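Local coordinates for protein AHL synthase (Burkholderia glumae, PDB 3P2H) that probably makes N-acyl-homoserine lactone quorum-sensing signals from a fatty acyl group on acyl carrier protein and S-adenosylmethionine, releasing methylthioadenosine, at residues Gln46-Asp51 with Cys67-Pro72; Thr3-Ala8 with Val53-Arg58; Ala95-Leu100 with Gln138-Thr143. The protein carries 3 engineered substitutions. All blocks are in the same frame, centred on the assembly; numbering follows the deposited sequence.

Contact 1 (Gln46-Asp51 with Cys67-Pro72); sequences QYDRDD and CARLLP. With MTA (5'-deoxy-5'-methylthioadenosine), chain B.
Arg69 reaches from strand 64-72 to Asp48 in the loop before strand 53-58. The protein is an autoinducer synthase with an acetyltransferase-like fold, and this loop carries part of its methylthioadenosine (MTA) pocket. Arg69 CG is anti to the backbone N (chi1 180°), and the chain bends at chi3. The Arg69 and Asp48 side chains cross at about a right angle. Arg69 NH1 makes a salt bridge to Asp48 OD1 at 3.1 Å. The oxygen lies near the guanidinium plane, but the nitrogen stands above the carboxylate plane, 55° out of it. Asp45 and Ser101 also bind Arg69, and Asp48 OD1 has further partners in Arg23 and Tyr54. Several bonds therefore fix the guanidinium.

Tyr47 CB covers one face of that guanidinium, toward its rim, 3.6 Å from Arg69 CZ. The Tyr47 ring is turned steeply against the guanidinium plane. Leu71 CD1 touches the same Tyr47 CB at 3.7 Å. The other branch, Leu71 CD2, lies over a face of the Arg49 guanidinium. Arg49 grips Asp51 side-on, NE to OD2 (2.8 Å) and NH2 to OD1 (2.9 Å), each oxygen using its syn lone pair. Next to Tyr47, Gln46 OE1 accepts a hydrogen bond from MTA N6 at 3.0 Å. At the other end, one water accepts from Arg49 NH2 and donates to Pro72 O at 2.7 Å.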
loop_
_atom_site.group_PDB
_atom_site.type_symbol
_atom_site.label_atom_id
_atom_site.label_comp_id
_atom_site.label_asym_id
_atom_site.label_seq_id
_atom_site.Cartn_x
_atom_site.Cartn_y
_atom_site.Cartn_z
ATOM N N GLN A 46 -0.308 -5.960 13.530
ATOM C CA GLN A 46 -1.696 -5.932 13.987
ATOM C C GLN A 46 -2.693 -5.485 12.922
ATOM O O GLN A 46 -3.905 -5.593 13.120
ATOM C CB GLN A 46 -1.842 -5.017 15.206
ATOM C CG GLN A 46 -1.672 -3.529 14.906
ATOM C CD GLN A 46 -0.264 -3.034 15.165
ATOM O OE1 GLN A 46 0.701 -3.576 14.635
ATOM N NE2 GLN A 46 -0.139 -1.990 15.987
ATOM N N TYR A 47 -2.193 -4.987 11.798
ATOM C CA TYR A 47 -3.074 -4.523 10.734
ATOM C C TYR A 47 -3.404 -5.584 9.690
ATOM O O TYR A 47 -4.128 -5.322 8.731
ATOM C CB TYR A 47 -2.475 -3.275 10.100
ATOM C CG TYR A 47 -2.314 -2.197 11.141
ATOM C CD1 TYR A 47 -3.431 -1.600 11.715
ATOM C CD2 TYR A 47 -1.059 -1.860 11.635
ATOM C CE1 TYR A 47 -3.305 -0.700 12.769
ATOM C CE2 TYR A 47 -0.920 -0.964 12.686
ATOM C CZ TYR A 47 -2.050 -0.393 13.252
ATOM O OH TYR A 47 -1.935 0.444 14.335
ATOM N N ASP A 48 -2.873 -6.786 9.892
ATOM C CA ASP A 48 -3.149 -7.897 8.994
ATOM C C ASP A 48 -4.294 -8.666 9.649
ATOM O O ASP A 48 -4.074 -9.470 10.548
ATOM C CB ASP A 48 -1.904 -8.770 8.846
ATOM C CG ASP A 48 -0.810 -8.074 8.065
ATOM O OD1 ASP A 48 -1.071 -7.697 6.908
ATOM O OD2 ASP A 48 0.299 -7.897 8.606
ATOM N N ARG A 49 -5.516 -8.390 9.201
ATOM C CA ARG A 49 -6.719 -9.000 9.762
ATOM C C ARG A 49 -7.550 -9.697 8.691
ATOM O O ARG A 49 -7.256 -9.594 7.502
ATOM C CB ARG A 49 -7.580 -7.921 10.428
ATOM C CG ARG A 49 -6.802 -6.934 11.290
ATOM C CD ARG A 49 -7.715 -5.869 11.909
ATOM N NE ARG A 49 -8.473 -5.125 10.901
ATOM C CZ ARG A 49 -8.338 -3.823 10.656
ATOM N NH1 ARG A 49 -7.466 -3.095 11.347
ATOM N NH2 ARG A 49 -9.081 -3.247 9.718
ATOM N N ASP A 50 -8.602 -10.388 9.112
ATOM C CA ASP A 50 -9.455 -11.087 8.163
ATOM C C ASP A 50 -10.045 -10.121 7.145
ATOM O O ASP A 50 -10.250 -10.489 5.988
ATOM C CB ASP A 50 -10.610 -11.801 8.872
ATOM C CG ASP A 50 -10.156 -12.983 9.709
ATOM O OD1 ASP A 50 -9.008 -13.456 9.544
ATOM O OD2 ASP A 50 -10.969 -13.454 10.532
ATOM N N ASP A 51 -10.315 -8.889 7.576
ATOM C CA ASP A 51 -10.918 -7.888 6.697
ATOM C C ASP A 51 -9.926 -7.084 5.850
ATOM O O ASP A 51 -10.329 -6.296 4.995
ATOM C CB ASP A 51 -11.800 -6.936 7.520
ATOM C CG ASP A 51 -11.002 -6.037 8.440
ATOM O OD1 ASP A 51 -10.953 -4.818 8.173
ATOM O OD2 ASP A 51 -10.420 -6.541 9.425
ATOM N N CYS A 67 3.530 -6.285 -3.688
ATOM C CA CYS A 67 2.452 -6.395 -2.716
ATOM C C CYS A 67 1.924 -5.036 -2.281
ATOM O O CYS A 67 2.560 -4.005 -2.500
ATOM C CB CYS A 67 2.910 -7.177 -1.479
ATOM S SG CYS A 67 4.167 -6.370 -0.440
ATOM N N ALA A 68 0.748 -5.052 -1.669
ATOM C CA ALA A 68 0.122 -3.844 -1.164
ATOM C C ALA A 68 -0.959 -4.246 -0.175
ATOM O O ALA A 68 -1.539 -5.327 -0.277
ATOM C CB ALA A 68 -0.476 -3.031 -2.299
ATOM N N ARG A 69 -1.206 -3.373 0.789
ATOM C CA ARG A 69 -2.208 -3.618 1.811
ATOM C C ARG A 69 -3.181 -2.449 1.813
ATOM O O ARG A 69 -2.762 -1.296 1.775
ATOM C CB ARG A 69 -1.528 -3.744 3.181
ATOM C CG ARG A 69 -2.480 -3.992 4.325
ATOM C CD ARG A 69 -1.752 -4.508 5.555
ATOM N NE ARG A 69 -0.992 -3.472 6.247
ATOM C CZ ARG A 69 -0.274 -3.690 7.342
ATOM N NH1 ARG A 69 -0.213 -4.909 7.858
ATOM N NH2 ARG A 69 0.358 -2.690 7.936
ATOM N N LEU A 70 -4.473 -2.757 1.840
ATOM C CA LEU A 70 -5.509 -1.729 1.855
ATOM C C LEU A 70 -6.391 -1.885 3.088
ATOM O O LEU A 70 -6.858 -2.982 3.393
ATOM C CB LEU A 70 -6.370 -1.819 0.589
ATOM C CG LEU A 70 -5.694 -1.343 -0.704
ATOM C CD1 LEU A 70 -6.558 -1.686 -1.901
ATOM C CD2 LEU A 70 -5.467 0.151 -0.626
ATOM N N LEU A 71 -6.605 -0.779 3.794
ATOM C CA LEU A 71 -7.432 -0.769 4.997
ATOM C C LEU A 71 -8.363 0.430 4.989
ATOM O O LEU A 71 -7.983 1.508 4.552
ATOM C CB LEU A 71 -6.558 -0.687 6.251
ATOM C CG LEU A 71 -5.651 -1.862 6.612
ATOM C CD1 LEU A 71 -4.700 -1.429 7.725
ATOM C CD2 LEU A 71 -6.499 -3.057 7.040
ATOM N N PRO A 72 -9.603 0.256 5.471
ATOM C CA PRO A 72 -10.540 1.380 5.502
ATOM C C PRO A 72 -10.167 2.242 6.705
ATOM O O PRO A 72 -9.784 1.712 7.749
ATOM C CB PRO A 72 -11.891 0.691 5.677
ATOM C CG PRO A 72 -11.549 -0.473 6.550
ATOM C CD PRO A 72 -10.246 -0.984 5.944
HETATM C CS MTA B . 6.115 2.827 7.181
HETATM S "S5'" MTA B . 7.568 3.812 7.654
HETATM C "C5'" MTA B . 8.737 2.503 8.129
HETATM C "C4'" MTA B . 8.767 2.273 9.642
HETATM O "O4'" MTA B . 7.438 1.841 10.050
HETATM C "C2'" MTA B . 8.835 0.027 10.527
HETATM O "O2'" MTA B . 9.461 -0.855 11.464
HETATM C "C3'" MTA B . 9.767 1.152 9.955
HETATM O "O3'" MTA B . 10.664 1.596 10.980
HETATM C "C1'" MTA B . 7.647 0.837 11.077
HETATM N N9 MTA B . 6.417 0.026 11.196
HETATM C C8 MTA B . 5.748 -0.628 10.189
HETATM N N7 MTA B . 4.701 -1.244 10.645
HETATM C C5 MTA B . 4.618 -1.029 11.984
HETATM C C6 MTA B . 3.712 -1.429 13.023
HETATM N N6 MTA B . 2.622 -2.227 12.723
HETATM N N1 MTA B . 3.946 -1.008 14.309
HETATM C C2 MTA B . 5.015 -0.221 14.629
HETATM N N3 MTA B . 5.883 0.165 13.648
HETATM C C4 MTA B . 5.733 -0.201 12.353
HETATM O O HOH W 1 -8.655 -0.489 8.923
#

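Contact 2 (Thr3-Ala8 with Val53-Arg58); sequences TFVHEA and VYVLGR
Arg58 lays its CD over one face of the Phe4 ring, a CH-pi contact with CD 4.0 Å from the ring centroid. The Arg58 chain is extended from CG to NE, and it crosses the Phe4 side chain at about a right angle. The guanidinium itself stands farther off, so any cation-pi attraction is weak at most. Leu56 O lies at an edge of the Phe4 ring, near its plane. On the same side of the sheet, His6 CD2 meets Leu56 CG at 4.0 Å. A water lies in the planes of both the His6 ring and the Arg58 guanidinium. It is 2.8 Å from His6 NE2 and accepts from Arg58 NE at 3.0 Å. On the other side, Val5 and Val55 lie side by side, with their CG2 atoms 4.2 Å apart.

Beneath these side chains, strands 2-6 and 53-58 pair antiparallel. Phe4 with Leu56 and His6 with Tyr54 are the hydrogen-bonded pairs. The shortest of their four bonds joins Phe4 N to Leu56 O at 2.7 Å. The longest joins Tyr54 N to His6 O at 3.1 Å. Farther out, helix 13-30 packs on Tyr54 and Leu56, and helix 120-133 packs on Val55. Glu18 and Gly62 O hold Arg58 NH1.

This strand pair forms one end of the chain's mixed sheet. Arg58 NH2 is 5.3 Å from His6 NE2, so its positive charge may disfavour protonation of the histidine.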
loop_
_atom_site.group_PDB
_atom_site.type_symbol
_atom_site.label_atom_id
_atom_site.label_comp_id
_atom_site.label_asym_id
_atom_site.label_seq_id
_atom_site.Cartn_x
_atom_site.Cartn_y
_atom_site.Cartn_z
ATOM N N THR A 3 -1.567 -8.688 -11.677
ATOM C CA THR A 3 -1.997 -8.393 -10.313
ATOM C C THR A 3 -3.186 -9.228 -9.840
ATOM O O THR A 3 -4.078 -9.569 -10.620
ATOM C CB THR A 3 -2.336 -6.901 -10.166
ATOM O OG1 THR A 3 -3.440 -6.580 -11.014
ATOM C CG2 THR A 3 -1.132 -6.042 -10.566
ATOM N N PHE A 4 -3.178 -9.548 -8.550
ATOM C CA PHE A 4 -4.221 -10.353 -7.924
ATOM C C PHE A 4 -4.692 -9.672 -6.651
ATOM O O PHE A 4 -3.906 -9.473 -5.726
ATOM C CB PHE A 4 -3.679 -11.741 -7.563
ATOM C CG PHE A 4 -3.178 -12.518 -8.738
ATOM C CD1 PHE A 4 -1.989 -12.159 -9.373
ATOM C CD2 PHE A 4 -3.902 -13.597 -9.231
ATOM C CE1 PHE A 4 -1.532 -12.864 -10.477
ATOM C CE2 PHE A 4 -3.450 -14.308 -10.341
ATOM C CZ PHE A 4 -2.266 -13.941 -10.962
ATOM N N VAL A 5 -5.972 -9.315 -6.608
ATOM C CA VAL A 5 -6.543 -8.663 -5.438
ATOM C C VAL A 5 -7.348 -9.667 -4.611
ATOM O O VAL A 5 -8.280 -10.303 -5.111
ATOM C CB VAL A 5 -7.457 -7.493 -5.845
ATOM C CG1 VAL A 5 -7.999 -6.802 -4.613
ATOM C CG2 VAL A 5 -6.680 -6.508 -6.702
ATOM N N HIS A 6 -6.976 -9.796 -3.343
ATOM C CA HIS A 6 -7.636 -10.712 -2.424
ATOM C C HIS A 6 -8.459 -9.901 -1.425
ATOM O O HIS A 6 -7.902 -9.200 -0.582
ATOM C CB HIS A 6 -6.584 -11.540 -1.681
ATOM C CG HIS A 6 -5.708 -12.359 -2.580
ATOM N ND1 HIS A 6 -5.998 -13.666 -2.917
ATOM C CD2 HIS A 6 -4.561 -12.051 -3.231
ATOM C CE1 HIS A 6 -5.067 -14.125 -3.736
ATOM N NE2 HIS A 6 -4.183 -13.165 -3.942
ATOM N N GLU A 7 -9.783 -9.989 -1.534
ATOM C CA GLU A 7 -10.681 -9.258 -0.639
ATOM C C GLU A 7 -11.850 -10.125 -0.175
ATOM O O GLU A 7 -12.969 -9.636 -0.023
ATOM C CB GLU A 7 -11.204 -7.990 -1.337
ATOM C CG GLU A 7 -11.693 -8.221 -2.750
ATOM C CD GLU A 7 -11.970 -6.933 -3.523
ATOM O OE1 GLU A 7 -11.867 -6.970 -4.764
ATOM O OE2 GLU A 7 -12.302 -5.895 -2.911
ATOM N N ALA A 8 -11.577 -11.407 0.069
ATOM C CA ALA A 8 -12.603 -12.354 0.492
ATOM C C ALA A 8 -12.480 -12.803 1.948
ATOM O O ALA A 8 -12.818 -13.938 2.280
ATOM C CB ALA A 8 -12.577 -13.578 -0.425
ATOM N N VAL A 53 -7.445 -5.998 2.977
ATOM C CA VAL A 53 -7.457 -6.258 1.539
ATOM C C VAL A 53 -6.011 -6.288 1.061
ATOM O O VAL A 53 -5.205 -5.455 1.475
ATOM C CB VAL A 53 -8.234 -5.157 0.770
ATOM C CG1 VAL A 53 -8.135 -5.385 -0.732
ATOM C CG2 VAL A 53 -9.692 -5.166 1.207
ATOM N N TYR A 54 -5.681 -7.254 0.208
ATOM C CA TYR A 54 -4.313 -7.381 -0.297
ATOM C C TYR A 54 -4.206 -7.441 -1.814
ATOM O O TYR A 54 -5.070 -7.989 -2.502
ATOM C CB TYR A 54 -3.646 -8.643 0.253
ATOM C CG TYR A 54 -3.500 -8.695 1.751
ATOM C CD1 TYR A 54 -2.512 -7.959 2.404
ATOM C CD2 TYR A 54 -4.352 -9.487 2.516
ATOM C CE1 TYR A 54 -2.375 -8.013 3.788
ATOM C CE2 TYR A 54 -4.227 -9.551 3.897
ATOM C CZ TYR A 54 -3.241 -8.815 4.528
ATOM O OH TYR A 54 -3.126 -8.889 5.894
ATOM N N VAL A 55 -3.116 -6.883 -2.322
ATOM C CA VAL A 55 -2.836 -6.901 -3.741
ATOM C C VAL A 55 -1.491 -7.604 -3.883
ATOM O O VAL A 55 -0.538 -7.254 -3.193
ATOM C CB VAL A 55 -2.704 -5.475 -4.327
ATOM C CG1 VAL A 55 -2.382 -5.556 -5.826
ATOM C CG2 VAL A 55 -3.981 -4.684 -4.091
ATOM N N LEU A 56 -1.422 -8.610 -4.748
ATOM C CA LEU A 56 -0.167 -9.321 -4.983
ATOM C C LEU A 56 0.150 -9.263 -6.470
ATOM O O LEU A 56 -0.735 -9.428 -7.304
ATOM C CB LEU A 56 -0.258 -10.799 -4.570
ATOM C CG LEU A 56 -0.658 -11.215 -3.153
ATOM C CD1 LEU A 56 -0.220 -12.654 -2.924
ATOM C CD2 LEU A 56 -0.008 -10.315 -2.132
ATOM N N GLY A 57 1.408 -9.009 -6.796
ATOM C CA GLY A 57 1.810 -8.982 -8.189
ATOM C C GLY A 57 2.629 -10.238 -8.393
ATOM O O GLY A 57 3.415 -10.588 -7.520
ATOM N N ARG A 58 2.442 -10.926 -9.514
ATOM C CA ARG A 58 3.196 -12.156 -9.789
ATOM C C ARG A 58 3.889 -12.078 -11.148
ATOM O O ARG A 58 3.324 -11.569 -12.106
ATOM C CB ARG A 58 2.263 -13.372 -9.746
ATOM C CG ARG A 58 1.697 -13.671 -8.353
ATOM C CD ARG A 58 0.682 -14.801 -8.393
ATOM N NE ARG A 58 0.119 -15.123 -7.082
ATOM C CZ ARG A 58 0.720 -15.872 -6.162
ATOM N NH1 ARG A 58 1.922 -16.391 -6.391
ATOM N NH2 ARG A 58 0.107 -16.120 -5.016
HETATM O O HOH W 2 -2.323 -14.492 -5.528
#

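Contact 3 (Ala95-Leu100 with Gln138-Thr143); sequences AHVWEL and QLIGVT. With NOO (N-(3-oxocyclohex-1-en-1-yl)octanamide), chain C.
Val97 CG1 meets Ile140 CG2 at 3.7 Å where strands 97-105 and 138-144 run parallel. Helix 120-133 lies between them in the chain. In acetyltransferase-like folds, two central parallel strands splay apart and open a substrate cleft. These segments, 34° apart in direction, fit that pattern.

The tight end is a regular ladder of backbone hydrogen bonds. It runs from Gln138 N to His96 O as far as Leu100 N to Ile140 O, the last at 2.9 Å. Trp98 CB rests against Leu139 CD2 at 4.0 Å, on the side opposite Val97 and Ile140.

Past Ile140 the ladder stops, and waters and ligand take over. One water donates to Glu99 OE2 at 2.7 Å and accepts from Val142 N. Glu99 OE2 is also bonded to Leu79 N. A second water donates to Val142 O, and weakly to Leu100 O.

The octanoyl chain of the inhibitor NOO enters here. Its C11 is 3.1 Å from Val142 O and 3.3 Å from Leu100 O. Leu100 CB approaches NOO C13 at 3.5 Å. Thr143 CG2 touches NOO C12 at 3.4 Å.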
loop_
_atom_site.group_PDB
_atom_site.type_symbol
_atom_site.label_atom_id
_atom_site.label_comp_id
_atom_site.label_asym_id
_atom_site.label_seq_id
_atom_site.Cartn_x
_atom_site.Cartn_y
_atom_site.Cartn_z
ATOM N N ALA A 95 -15.475 6.851 5.087
ATOM C CA ALA A 95 -15.731 5.772 4.149
ATOM C C ALA A 95 -15.070 6.128 2.816
ATOM O O ALA A 95 -14.824 5.258 1.984
ATOM C CB ALA A 95 -17.220 5.589 3.966
ATOM N N HIS A 96 -14.773 7.409 2.621
ATOM C CA HIS A 96 -14.157 7.853 1.375
ATOM C C HIS A 96 -12.638 7.799 1.373
ATOM O O HIS A 96 -12.014 8.160 0.378
ATOM C CB HIS A 96 -14.596 9.281 1.034
ATOM C CG HIS A 96 -16.066 9.423 0.785
ATOM N ND1 HIS A 96 -16.852 8.381 0.343
ATOM C CD2 HIS A 96 -16.884 10.499 0.873
ATOM C CE1 HIS A 96 -18.090 8.807 0.169
ATOM N NE2 HIS A 96 -18.136 10.089 0.483
ATOM N N VAL A 97 -12.041 7.369 2.482
ATOM C CA VAL A 97 -10.587 7.282 2.573
ATOM C C VAL A 97 -10.119 5.905 3.048
ATOM O O VAL A 97 -10.605 5.383 4.052
ATOM C CB VAL A 97 -10.010 8.341 3.541
ATOM C CG1 VAL A 97 -8.494 8.227 3.587
ATOM C CG2 VAL A 97 -10.412 9.732 3.104
ATOM N N TRP A 98 -9.175 5.330 2.310
ATOM C CA TRP A 98 -8.597 4.029 2.638
ATOM C C TRP A 98 -7.090 4.224 2.766
ATOM O O TRP A 98 -6.525 5.096 2.110
ATOM C CB TRP A 98 -8.882 3.002 1.531
ATOM C CG TRP A 98 -10.213 2.314 1.650
ATOM C CD1 TRP A 98 -11.445 2.902 1.649
ATOM C CD2 TRP A 98 -10.440 0.907 1.805
ATOM N NE1 TRP A 98 -12.426 1.947 1.797
ATOM C CE2 TRP A 98 -11.835 0.715 1.896
ATOM C CE3 TRP A 98 -9.598 -0.210 1.878
ATOM C CZ2 TRP A 98 -12.409 -0.548 2.059
ATOM C CZ3 TRP A 98 -10.169 -1.471 2.041
ATOM C CH2 TRP A 98 -11.561 -1.626 2.130
ATOM N N GLU A 99 -6.447 3.424 3.608
ATOM C CA GLU A 99 -5.006 3.532 3.788
ATOM C C GLU A 99 -4.244 2.488 2.989
ATOM O O GLU A 99 -4.565 1.298 3.030
ATOM C CB GLU A 99 -4.606 3.379 5.258
ATOM C CG GLU A 99 -3.090 3.424 5.436
ATOM C CD GLU A 99 -2.623 2.909 6.779
ATOM O OE1 GLU A 99 -2.952 1.758 7.113
ATOM O OE2 GLU A 99 -1.919 3.651 7.495
ATOM N N LEU A 100 -3.222 2.946 2.277
ATOM C CA LEU A 100 -2.376 2.063 1.488
ATOM C C LEU A 100 -1.081 1.884 2.270
ATOM O O LEU A 100 -0.432 2.866 2.617
ATOM C CB LEU A 100 -2.079 2.693 0.123
ATOM C CG LEU A 100 -1.160 1.901 -0.812
ATOM C CD1 LEU A 100 -1.777 0.545 -1.115
ATOM C CD2 LEU A 100 -0.931 2.686 -2.101
ATOM N N GLN A 138 -10.140 8.700 -1.939
ATOM C CA GLN A 138 -8.745 9.037 -1.673
ATOM C C GLN A 138 -8.030 7.907 -0.945
ATOM O O GLN A 138 -8.652 7.100 -0.246
ATOM C CB GLN A 138 -8.632 10.279 -0.790
ATOM C CG GLN A 138 -9.010 11.596 -1.421
ATOM C CD GLN A 138 -8.932 12.721 -0.411
ATOM O OE1 GLN A 138 -9.652 12.720 0.582
ATOM N NE2 GLN A 138 -8.048 13.676 -0.649
ATOM N N LEU A 139 -6.714 7.860 -1.129
ATOM C CA LEU A 139 -5.868 6.900 -0.445
ATOM C C LEU A 139 -4.911 7.756 0.378
ATOM O O LEU A 139 -4.565 8.874 -0.020
ATOM C CB LEU A 139 -5.056 6.056 -1.426
ATOM C CG LEU A 139 -5.788 5.083 -2.343
ATOM C CD1 LEU A 139 -4.762 4.356 -3.184
ATOM C CD2 LEU A 139 -6.604 4.100 -1.529
ATOM N N ILE A 140 -4.503 7.238 1.530
ATOM C CA ILE A 140 -3.567 7.942 2.390
ATOM C C ILE A 140 -2.589 6.925 2.958
ATOM O O ILE A 140 -2.925 5.754 3.108
ATOM C CB ILE A 140 -4.300 8.683 3.535
ATOM C CG1 ILE A 140 -3.322 9.621 4.252
ATOM C CG2 ILE A 140 -4.910 7.685 4.510
ATOM C CD1 ILE A 140 -3.976 10.555 5.241
ATOM N N GLY A 141 -1.369 7.361 3.250
ATOM C CA GLY A 141 -0.391 6.439 3.793
ATOM C C GLY A 141 1.020 6.990 3.832
ATOM O O GLY A 141 1.367 7.912 3.093
ATOM N N VAL A 142 1.837 6.423 4.709
ATOM C CA VAL A 142 3.215 6.855 4.832
ATOM C C VAL A 142 3.973 6.243 3.672
ATOM O O VAL A 142 3.949 5.023 3.473
ATOM C CB VAL A 142 3.839 6.381 6.157
ATOM C CG1 VAL A 142 5.282 6.828 6.240
ATOM C CG2 VAL A 142 3.043 6.924 7.320
ATOM N N THR A 143 4.645 7.082 2.902
ATOM C CA THR A 143 5.383 6.586 1.753
ATOM C C THR A 143 6.797 7.134 1.731
ATOM O O THR A 143 7.030 8.278 2.116
ATOM C CB THR A 143 4.696 7.000 0.435
ATOM O OG1 THR A 143 5.320 8.180 -0.084
ATOM C CG2 THR A 143 3.239 7.314 0.682
HETATM C C1 NOO C . 9.422 1.175 -1.110
HETATM O O1 NOO C . 10.168 1.895 -1.766
HETATM C C2 NOO C . 8.089 1.667 -0.559
HETATM C C3 NOO C . 7.539 1.161 0.626
HETATM C C4 NOO C . 8.217 -0.075 1.252
HETATM C C5 NOO C . 8.923 -1.037 0.216
HETATM C C6 NOO C . 9.853 -0.291 -0.791
HETATM N N7 NOO C . 6.383 1.713 1.324
HETATM C C8 NOO C . 5.223 1.166 1.935
HETATM O O8 NOO C . 5.234 0.266 2.769
HETATM C C9 NOO C . 3.830 1.715 1.557
HETATM C C10 NOO C . 3.703 3.033 0.751
HETATM C C11 NOO C . 2.361 3.732 1.102
HETATM C C12 NOO C . 1.692 4.383 -0.121
HETATM C C13 NOO C . 0.431 5.172 0.292
HETATM C C14 NOO C . 0.198 6.389 -0.623
HETATM C C15 NOO C . -1.167 7.035 -0.369
HETATM O O HOH W 3 0.416 4.312 6.308
HETATM O O HOH W 4 2.269 2.956 4.826
#

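How the contacts relate
All three contacts reach one mixed sheet. Contacts 1 and 2 are about 11 Å apart between centres and share neighbouring strands, with Leu70 N 2.8 Å from Val53 O. Tyr54 OH of contact 2 lies 2.6 Å from Asp48 OD1 of contact 1, a probable hydrogen bond. Contact 1 joins contact 3 on its other side, where Leu71 O lies 2.6 Å from Glu99 N, a probable hydrogen bond. Contacts 2 and 3 are about 17 Å apart between centres and meet through Val53 CG2 and Trp98 CZ3. Contact 1 lines the MTA pocket and contact 3 the NOO pocket. Contact 2 is remote from both, the Tyr54 side chain being about 11 Å from each ligand.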